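Local atomic coordinates of nisin biosynthesis protein NisC (Lactococcus lactis subsp. lactis, PDB entry 2G0D), a protein that cyclises the dehydrated nisin precursor to form the thioether rings of this lantibiotic, using a bound zinc ion. Residues K10-A13 with Q14-R18; N151-Q154 with Y155-L158; G255-A258 with D259-K262. All coordinates share one frame; numbering follows the deposited sequence.

The three contacts are local and share no helix or strand. Contact 1 lies within helix 3-20, contact 2 at the start of helix 156-168, and contact 3 where strand 255-256 passes into helix 258-263. Contacts 1 and 3 are partly buried and lie on opposite sides of the chain's centre, their centres about 47 Å apart. Contact 2 is a surface contact. In contact 1 the backbone pairs with itself, and Ile11, Ile12, Trp15 and Asp16 turn to neighbouring helices. At the start of helix 156-168, waters bridge backbone and carboxylate groups. At helix 258-263, Glu260 accepts from the N-H of the N-cap residue Val257. None includes the zinc ligands Cys278, Cys324 and His325.

Contact 1 (K10-A13 with Q14-R18); sequences KIIA and QWDER
Ile12 and Asp16 lie alongside each other one turn apart on helix 3-20. Methyl CG2 of Ile12 is 3.6 Å from OD2 of Asp16. Asp16 CG, anti to its carbonyl carbon (chi1 -75°), lays the carboxylate there. The carboxylate finds its partners on helix 53-74: OD2 forms a salt bridge with Lys59, and OD1 is hydrogen-bonded to the hydroxyl of Tyr63. Four backbone bonds run between the two segments. Gln14 N donates to Lys10 O (3.0 Å) and Trp15 N to Ile11 O (3.1 Å). Asp16 N donates to Ile12 O (2.7 Å) and Glu17 N to Ala13 O (3.2 Å). This is regular alpha-helical pairing. The helix belongs to the alpha toroid of the cyclase, where it packs on helices 37-45, 53-74 and 376-387. On the side facing them, Ile11 CG2 touches Trp15 CD1 at 3.8 Å. Ile11 O sits at the edge of the indole, near the ring plane, 3.3 Å from Trp15 CD1. Trp15 NE1 donates to the hydroxyl of Thr370. Lys10 and Gln14 run side by side, and Lys10 CE meets Gln14 NE2 at 3.7 Å. Glu17 leads away from the preceding turn and pairs with Arg20 in a salt bridge.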
ATOM      1  N   LYS A  10      22.019 -13.352  -5.195  1.00 34.13           N
ATOM      2  CA  LYS A  10      21.569 -13.566  -6.555  1.00 35.50           C
ATOM      3  C   LYS A  10      20.779 -12.369  -7.072  1.00 34.26           C
ATOM      4  O   LYS A  10      20.948 -11.984  -8.238  1.00 33.99           O
ATOM      5  CB  LYS A  10      20.843 -14.920  -6.731  1.00 35.48           C
ATOM      6  CG  LYS A  10      19.319 -14.902  -6.738  1.00 38.77           C
ATOM      7  CD  LYS A  10      18.738 -16.324  -7.033  1.00 39.34           C
ATOM      8  CE  LYS A  10      18.365 -16.519  -8.515  1.00 43.20           C
ATOM      9  NZ  LYS A  10      17.724 -17.857  -8.800  1.00 44.06           N
ATOM     10  N   ILE A  11      19.950 -11.763  -6.201  1.00 33.53           N
ATOM     11  CA  ILE A  11      19.177 -10.577  -6.579  1.00 32.24           C
ATOM     12  C   ILE A  11      20.119  -9.434  -6.922  1.00 32.30           C
ATOM     13  O   ILE A  11      19.901  -8.715  -7.906  1.00 32.37           O
ATOM     14  CB  ILE A  11      18.161 -10.123  -5.485  1.00 32.34           C
ATOM     15  CG1 ILE A  11      17.083 -11.184  -5.244  1.00 32.01           C
ATOM     16  CG2 ILE A  11      17.499  -8.790  -5.862  1.00 31.81           C
ATOM     17  CD1 ILE A  11      16.359 -11.032  -3.891  1.00 31.09           C
ATOM     18  N   ILE A  12      21.167  -9.266  -6.122  1.00 32.00           N
ATOM     19  CA  ILE A  12      22.146  -8.226  -6.406  1.00 32.29           C
ATOM     20  C   ILE A  12      22.818  -8.457  -7.773  1.00 32.78           C
ATOM     21  O   ILE A  12      22.957  -7.512  -8.553  1.00 32.59           O
ATOM     22  CB  ILE A  12      23.220  -8.092  -5.295  1.00 32.23           C
ATOM     23  CG1 ILE A  12      22.585  -7.638  -3.970  1.00 31.98           C
ATOM     24  CG2 ILE A  12      24.307  -7.086  -5.728  1.00 31.11           C
ATOM     25  CD1 ILE A  12      23.447  -7.919  -2.744  1.00 30.04           C
ATOM     26  N   ALA A  13      23.205  -9.706  -8.058  1.00 33.42           N
ATOM     27  CA  ALA A  13      23.786 -10.092  -9.363  1.00 34.56           C
ATOM     28  C   ALA A  13      22.860  -9.786 -10.556  1.00 35.31           C
ATOM     29  O   ALA A  13      23.315  -9.354 -11.611  1.00 35.56           O
ATOM     30  CB  ALA A  13      24.177 -11.582  -9.364  1.00 34.61           C
ATOM     31  N   GLN A  14      21.564 -10.003 -10.379  1.00 36.02           N
ATOM     32  CA  GLN A  14      20.586  -9.686 -11.407  1.00 37.24           C
ATOM     33  C   GLN A  14      20.547  -8.176 -11.667  1.00 36.78           C
ATOM     34  O   GLN A  14      20.533  -7.723 -12.829  1.00 36.90           O
ATOM     35  CB  GLN A  14      19.197 -10.213 -11.009  1.00 37.34           C
ATOM     36  CG  GLN A  14      19.140 -11.748 -10.958  1.00 39.61           C
ATOM     37  CD  GLN A  14      17.761 -12.300 -10.621  1.00 40.42           C
ATOM     38  OE1 GLN A  14      16.784 -12.050 -11.339  1.00 45.68           O
ATOM     39  NE2 GLN A  14      17.677 -13.070  -9.532  1.00 42.68           N
ATOM     40  N   TRP A  15      20.581  -7.398 -10.593  1.00 35.52           N
ATOM     41  CA  TRP A  15      20.507  -5.957 -10.737  1.00 34.97           C
ATOM     42  C   TRP A  15      21.821  -5.294 -11.105  1.00 34.87           C
ATOM     43  O   TRP A  15      21.813  -4.247 -11.729  1.00 34.68           O
ATOM     44  CB  TRP A  15      19.824  -5.313  -9.518  1.00 34.33           C
ATOM     45  CG  TRP A  15      18.357  -5.532  -9.588  1.00 33.10           C
ATOM     46  CD1 TRP A  15      17.635  -6.484  -8.929  1.00 32.62           C
ATOM     47  CD2 TRP A  15      17.431  -4.826 -10.422  1.00 32.77           C
ATOM     48  NE1 TRP A  15      16.311  -6.397  -9.278  1.00 33.73           N
ATOM     49  CE2 TRP A  15      16.158  -5.384 -10.194  1.00 33.61           C
ATOM     50  CE3 TRP A  15      17.558  -3.768 -11.347  1.00 33.86           C
ATOM     51  CZ2 TRP A  15      15.000  -4.916 -10.853  1.00 33.81           C
ATOM     52  CZ3 TRP A  15      16.409  -3.300 -11.992  1.00 33.65           C
ATOM     53  CH2 TRP A  15      15.148  -3.874 -11.737  1.00 33.20           C
ATOM     54  N   ASP A  16      22.944  -5.892 -10.728  1.00 35.83           N
ATOM     55  CA  ASP A  16      24.240  -5.429 -11.223  1.00 37.05           C
ATOM     56  C   ASP A  16      24.345  -5.556 -12.754  1.00 38.32           C
ATOM     57  O   ASP A  16      24.863  -4.661 -13.423  1.00 38.40           O
ATOM     58  CB  ASP A  16      25.392  -6.162 -10.525  1.00 36.90           C
ATOM     59  CG  ASP A  16      25.620  -5.671  -9.106  1.00 36.20           C
ATOM     60  OD1 ASP A  16      24.913  -4.743  -8.675  1.00 35.57           O
ATOM     61  OD2 ASP A  16      26.511  -6.200  -8.412  1.00 36.02           O
ATOM     62  N   GLU A  17      23.816  -6.652 -13.295  1.00 39.87           N
ATOM     63  CA  GLU A  17      23.787  -6.892 -14.736  1.00 41.31           C
ATOM     64  C   GLU A  17      22.832  -5.934 -15.462  1.00 41.98           C
ATOM     65  O   GLU A  17      23.205  -5.324 -16.479  1.00 42.16           O
ATOM     66  CB  GLU A  17      23.430  -8.356 -15.018  1.00 41.23           C
ATOM     67  CG  GLU A  17      23.542  -8.795 -16.489  1.00 43.56           C
ATOM     68  CD  GLU A  17      24.883  -8.435 -17.150  1.00 44.10           C
ATOM     69  OE1 GLU A  17      25.895  -8.241 -16.443  1.00 44.02           O
ATOM     70  OE2 GLU A  17      24.918  -8.346 -18.392  1.00 46.72           O
ATOM     71  N   ARG A  18      21.618  -5.798 -14.929  1.00 42.55           N
ATOM     72  CA  ARG A  18      20.597  -4.913 -15.499  1.00 43.53           C
ATOM     73  C   ARG A  18      21.024  -3.450 -15.574  1.00 43.61           C
ATOM     74  O   ARG A  18      20.738  -2.785 -16.560  1.00 43.50           O
ATOM     75  CB  ARG A  18      19.269  -5.031 -14.738  1.00 43.56           C
ATOM     76  CG  ARG A  18      18.388  -6.187 -15.207  1.00 43.73           C
ATOM     77  CD  ARG A  18      17.035  -6.220 -14.493  1.00 44.59           C
ATOM     78  NE  ARG A  18      16.085  -5.247 -15.037  1.00 47.25           N
ATOM     79  CZ  ARG A  18      14.759  -5.311 -14.890  1.00 47.50           C
ATOM     80  NH1 ARG A  18      14.193  -6.315 -14.214  1.00 47.40           N
ATOM     81  NH2 ARG A  18      13.992  -4.368 -15.432  1.00 47.03           N
TER

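Contact 2 (N151-Q154 with Y155-L158)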
ATOM      1  N   ASN A 151       7.845  15.795   8.208  1.00 32.50           N
ATOM      2  CA  ASN A 151       7.361  16.709   9.253  1.00 33.93           C
ATOM      3  C   ASN A 151       7.509  18.201   8.919  1.00 34.30           C
ATOM      4  O   ASN A 151       6.969  19.048   9.609  1.00 35.35           O
ATOM      5  CB  ASN A 151       7.984  16.377  10.618  1.00 33.74           C
ATOM      6  CG  ASN A 151       7.676  14.951  11.074  1.00 35.41           C
ATOM      7  OD1 ASN A 151       8.590  14.193  11.394  1.00 38.72           O
ATOM      8  ND2 ASN A 151       6.402  14.579  11.091  1.00 32.41           N
ATOM      9  N   ASP A 152       8.230  18.512   7.858  1.00 35.12           N
ATOM     10  CA  ASP A 152       8.388  19.894   7.381  1.00 35.16           C
ATOM     11  C   ASP A 152       7.022  20.544   7.118  1.00 35.45           C
ATOM     12  O   ASP A 152       6.268  20.062   6.262  1.00 34.64           O
ATOM     13  CB  ASP A 152       9.223  19.882   6.108  1.00 34.89           C
ATOM     14  CG  ASP A 152       9.671  21.268   5.671  1.00 36.36           C
ATOM     15  OD1 ASP A 152       9.141  22.291   6.170  1.00 35.69           O
ATOM     16  OD2 ASP A 152      10.556  21.323   4.795  1.00 36.42           O
ATOM     17  N   GLU A 153       6.717  21.640   7.835  1.00 35.40           N
ATOM     18  CA  GLU A 153       5.402  22.300   7.723  1.00 36.58           C
ATOM     19  C   GLU A 153       5.094  22.957   6.357  1.00 35.90           C
ATOM     20  O   GLU A 153       3.941  23.311   6.077  1.00 35.80           O
ATOM     21  CB  GLU A 153       5.135  23.273   8.898  1.00 36.51           C
ATOM     22  CG  GLU A 153       5.562  24.719   8.698  1.00 38.45           C
ATOM     23  CD  GLU A 153       5.133  25.632   9.868  1.00 40.80           C
ATOM     24  OE1 GLU A 153       4.420  26.649   9.639  1.00 45.81           O
ATOM     25  OE2 GLU A 153       5.516  25.337  11.022  1.00 46.56           O
ATOM     26  N   GLN A 154       6.107  23.094   5.503  1.00 35.69           N
ATOM     27  CA  GLN A 154       5.895  23.642   4.158  1.00 35.81           C
ATOM     28  C   GLN A 154       4.965  22.746   3.306  1.00 34.74           C
ATOM     29  O   GLN A 154       4.392  23.207   2.320  1.00 34.53           O
ATOM     30  CB  GLN A 154       7.235  23.896   3.446  1.00 35.48           C
ATOM     31  CG  GLN A 154       8.030  22.625   3.114  1.00 36.41           C
ATOM     32  CD  GLN A 154       9.159  22.886   2.119  1.00 37.61           C
ATOM     33  OE1 GLN A 154       8.922  23.409   1.028  1.00 40.62           O
ATOM     34  NE2 GLN A 154      10.382  22.513   2.480  1.00 36.76           N
ATOM     35  N   TYR A 155       4.786  21.484   3.716  1.00 34.07           N
ATOM     36  CA  TYR A 155       3.927  20.550   2.972  1.00 32.73           C
ATOM     37  C   TYR A 155       2.509  20.427   3.543  1.00 32.56           C
ATOM     38  O   TYR A 155       1.700  19.612   3.079  1.00 31.54           O
ATOM     39  CB  TYR A 155       4.621  19.214   2.818  1.00 32.89           C
ATOM     40  CG  TYR A 155       5.930  19.331   2.050  1.00 33.69           C
ATOM     41  CD1 TYR A 155       5.946  19.803   0.717  1.00 33.99           C
ATOM     42  CD2 TYR A 155       7.148  19.017   2.654  1.00 32.97           C
ATOM     43  CE1 TYR A 155       7.141  19.928   0.008  1.00 30.84           C
ATOM     44  CE2 TYR A 155       8.346  19.143   1.959  1.00 32.14           C
ATOM     45  CZ  TYR A 155       8.331  19.597   0.634  1.00 32.73           C
ATOM     46  OH  TYR A 155       9.509  19.711  -0.069  1.00 33.32           O
ATOM     47  N   ASP A 156       2.210  21.286   4.523  1.00 31.68           N
ATOM     48  CA  ASP A 156       0.927  21.298   5.202  1.00 31.14           C
ATOM     49  C   ASP A 156      -0.181  21.626   4.231  1.00 30.41           C
ATOM     50  O   ASP A 156      -1.230  20.965   4.221  1.00 30.08           O
ATOM     51  CB  ASP A 156       0.950  22.286   6.380  1.00 31.33           C
ATOM     52  CG  ASP A 156       1.701  21.720   7.611  1.00 32.95           C
ATOM     53  OD1 ASP A 156       2.149  20.545   7.589  1.00 33.36           O
ATOM     54  OD2 ASP A 156       1.850  22.458   8.604  1.00 35.51           O
ATOM     55  N   ASP A 157       0.070  22.610   3.385  1.00 29.90           N
ATOM     56  CA  ASP A 157      -0.921  23.035   2.410  1.00 30.44           C
ATOM     57  C   ASP A 157      -1.238  21.921   1.413  1.00 29.54           C
ATOM     58  O   ASP A 157      -2.404  21.631   1.195  1.00 29.70           O
ATOM     59  CB  ASP A 157      -0.513  24.349   1.714  1.00 30.58           C
ATOM     60  CG  ASP A 157      -0.598  25.541   2.638  1.00 33.15           C
ATOM     61  OD1 ASP A 157      -1.533  25.607   3.462  1.00 36.12           O
ATOM     62  OD2 ASP A 157       0.271  26.438   2.553  1.00 38.53           O
ATOM     63  N   LEU A 158      -0.198  21.301   0.848  1.00 29.13           N
ATOM     64  CA  LEU A 158      -0.321  20.156  -0.041  1.00 29.52           C
ATOM     65  C   LEU A 158      -1.126  19.006   0.608  1.00 30.03           C
ATOM     66  O   LEU A 158      -2.014  18.416  -0.027  1.00 30.90           O
ATOM     67  CB  LEU A 158       1.090  19.667  -0.446  1.00 29.57           C
ATOM     68  CG  LEU A 158       1.267  18.331  -1.200  1.00 30.22           C
ATOM     69  CD1 LEU A 158       0.522  18.332  -2.556  1.00 32.19           C
ATOM     70  CD2 LEU A 158       2.733  17.973  -1.399  1.00 29.61           C
TER
HETATM   71  O   HOH W   1       3.848  19.026   6.182  1.00 31.21           O
HETATM   72  O   HOH W   2       2.050  24.633   3.854  1.00 28.38           O
HETATM   73  O   HOH W   3       1.677  25.464   7.988  1.00 43.42           O
HETATM   74  O   HOH W   4       2.290  22.733   0.463  1.00 28.25           O
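Gln154 stacks on Tyr155 in a local surface contact, where the loop after helix 140-147 turns into helix 156-168. Tyr155 is the N-cap residue. The planes of the Gln154 amide and the phenol ring are 6° apart, and the two side chains run in the same direction. CG of Gln154 sits over the Tyr155 ring face, 3.7 Å from its centroid, as a CH-pi contact. A chi1 of 67° places CG between the backbone N and the carbonyl carbon and swings the chain over the ring. Asp152 holds it there. Asp152 OD2 accepts from Gln154 NE2 at 2.6 Å, and Asp152 OD1 from Gln154 N at 3.2 Å, closing an Asx turn. Both donors come from above the carboxylate plane. Two backbone bonds span three residues: Tyr155 N donates to Asp152 O, and Asp156 N to Glu153 O at 3.1 Å. Water takes over where the next bonds of a helix would run. Water 2 accepts from Asp157 N and donates to Glu153 O. Water 4 accepts from Leu158 N at 2.9 Å and donates to Gln154 O at 2.8 Å. Water 1 joins Asp152 O to Asp156 OD1. That carboxylate oxygen also bonds the hydroxyl of Tyr223, in the loop between helices 208-221 and 226-242. The buried Tyr155 ring packs against Asn110, Arg111 and Glu114 of helix 100-122, and Leu158 touches the same helix at Glu114.

Contact 3 (G255-A258 with D259-K262)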
ATOM      1  N   GLY A 255     -16.280  -5.058  -5.736  1.00 33.75           N
ATOM      2  CA  GLY A 255     -16.960  -3.885  -6.283  1.00 34.17           C
ATOM      3  C   GLY A 255     -18.455  -3.929  -6.007  1.00 34.99           C
ATOM      4  O   GLY A 255     -19.039  -5.018  -5.924  1.00 35.19           O
ATOM      5  N   LEU A 256     -19.059  -2.742  -5.854  1.00 35.15           N
ATOM      6  CA  LEU A 256     -20.507  -2.586  -5.647  1.00 35.47           C
ATOM      7  C   LEU A 256     -21.086  -1.771  -6.787  1.00 35.51           C
ATOM      8  O   LEU A 256     -20.559  -0.719  -7.129  1.00 35.35           O
ATOM      9  CB  LEU A 256     -20.831  -1.899  -4.313  1.00 34.83           C
ATOM     10  CG  LEU A 256     -20.383  -2.593  -3.026  1.00 35.48           C
ATOM     11  CD1 LEU A 256     -20.668  -1.714  -1.836  1.00 34.39           C
ATOM     12  CD2 LEU A 256     -20.997  -3.978  -2.828  1.00 36.53           C
ATOM     13  N   VAL A 257     -22.168  -2.271  -7.370  1.00 36.04           N
ATOM     14  CA  VAL A 257     -22.737  -1.692  -8.593  1.00 36.51           C
ATOM     15  C   VAL A 257     -23.873  -0.728  -8.233  1.00 36.71           C
ATOM     16  O   VAL A 257     -24.490  -0.863  -7.172  1.00 36.15           O
ATOM     17  CB  VAL A 257     -23.181  -2.803  -9.568  1.00 36.85           C
ATOM     18  CG1 VAL A 257     -23.929  -2.248 -10.757  1.00 36.83           C
ATOM     19  CG2 VAL A 257     -21.967  -3.629 -10.042  1.00 36.51           C
ATOM     20  N   ALA A 258     -24.117   0.246  -9.117  1.00 37.27           N
ATOM     21  CA  ALA A 258     -25.030   1.365  -8.874  1.00 37.87           C
ATOM     22  C   ALA A 258     -26.337   0.957  -8.211  1.00 38.27           C
ATOM     23  O   ALA A 258     -26.746   1.570  -7.223  1.00 38.56           O
ATOM     24  CB  ALA A 258     -25.305   2.127 -10.178  1.00 38.04           C
ATOM     25  N   ASP A 259     -26.977  -0.081  -8.753  1.00 38.36           N
ATOM     26  CA  ASP A 259     -28.269  -0.552  -8.237  1.00 38.96           C
ATOM     27  C   ASP A 259     -28.185  -1.098  -6.807  1.00 38.85           C
ATOM     28  O   ASP A 259     -29.051  -0.798  -5.975  1.00 38.82           O
ATOM     29  CB  ASP A 259     -28.930  -1.568  -9.197  1.00 38.92           C
ATOM     30  CG  ASP A 259     -28.046  -2.787  -9.497  1.00 40.36           C
ATOM     31  OD1 ASP A 259     -26.824  -2.748  -9.239  1.00 41.28           O
ATOM     32  OD2 ASP A 259     -28.588  -3.797 -10.008  1.00 41.48           O
ATOM     33  N   GLU A 260     -27.139  -1.882  -6.531  1.00 38.61           N
ATOM     34  CA  GLU A 260     -26.880  -2.401  -5.193  1.00 38.37           C
ATOM     35  C   GLU A 260     -26.714  -1.260  -4.190  1.00 38.75           C
ATOM     36  O   GLU A 260     -27.245  -1.324  -3.073  1.00 38.40           O
ATOM     37  CB  GLU A 260     -25.637  -3.293  -5.191  1.00 38.13           C
ATOM     38  CG  GLU A 260     -25.737  -4.486  -6.133  1.00 37.82           C
ATOM     39  CD  GLU A 260     -24.538  -5.400  -6.042  1.00 37.10           C
ATOM     40  OE1 GLU A 260     -23.414  -4.928  -6.300  1.00 34.79           O
ATOM     41  OE2 GLU A 260     -24.725  -6.597  -5.714  1.00 37.54           O
ATOM     42  N   LEU A 261     -25.975  -0.227  -4.596  1.00 39.25           N
ATOM     43  CA  LEU A 261     -25.798   0.979  -3.792  1.00 40.41           C
ATOM     44  C   LEU A 261     -27.136   1.695  -3.560  1.00 41.63           C
ATOM     45  O   LEU A 261     -27.437   2.112  -2.435  1.00 41.89           O
ATOM     46  CB  LEU A 261     -24.780   1.924  -4.454  1.00 40.23           C
ATOM     47  CG  LEU A 261     -23.326   1.430  -4.534  1.00 39.05           C
ATOM     48  CD1 LEU A 261     -22.486   2.234  -5.512  1.00 37.16           C
ATOM     49  CD2 LEU A 261     -22.706   1.471  -3.163  1.00 39.86           C
ATOM     50  N   LYS A 262     -27.936   1.823  -4.622  1.00 42.70           N
ATOM     51  CA  LYS A 262     -29.266   2.440  -4.523  1.00 44.08           C
ATOM     52  C   LYS A 262     -30.177   1.630  -3.605  1.00 44.67           C
ATOM     53  O   LYS A 262     -30.873   2.192  -2.771  1.00 44.68           O
ATOM     54  CB  LYS A 262     -29.909   2.594  -5.905  1.00 44.04           C
ATOM     55  CG  LYS A 262     -29.255   3.653  -6.793  1.00 44.70           C
ATOM     56  CD  LYS A 262     -30.055   3.907  -8.091  1.00 44.60           C
ATOM     57  CE  LYS A 262     -31.327   4.718  -7.838  1.00 45.23           C
ATOM     58  NZ  LYS A 262     -32.048   5.078  -9.093  1.00 44.88           N
TER
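Glu260 reaches back from the first turn of helix 258-263 to Val257, the N-cap residue. With chi1 at -59° and the chain extended beyond CG, the carboxylate lies beside the end of strand 255-256. Glu260 OE1 accepts from Val257 N at 3.1 Å through its anti lone pair, and the bond is nearly straight at 172°. The glutamate plays its capping-box part, but valine cannot supply the reciprocal side-chain bond. Asp259 has its CG between the backbone N and the carbonyl carbon (chi1 57°). That rotation lets Asp259 OD1 accept from Glu260 N, the next residue, at 2.9 Å in a bent bond, from above the carboxylate plane. It also leaves Asp259 OD1 3.3 Å from Val257 CG1. The apolar side is made by Leu256 and Leu261, whose side chains cross at about a right angle. CD2 of Leu261 is 4.0 Å from both CB and CD1 of Leu256, and both leucines rest on Phe242 of helix 226-242. Leu261 N donates to Val257 O at 3.0 Å, an i to i+4 bond of the first turn. Leu256 pairs by its backbone with Leu200 of the neighbouring strand. Glu260 is buried, but OE2 has three partners: Lys253 in a salt bridge and the backbone N-H groups of Ile267 and Arg268. With the Val257 N-H, they would favour a charged carboxylate and tie strand end, helix start and following loop together.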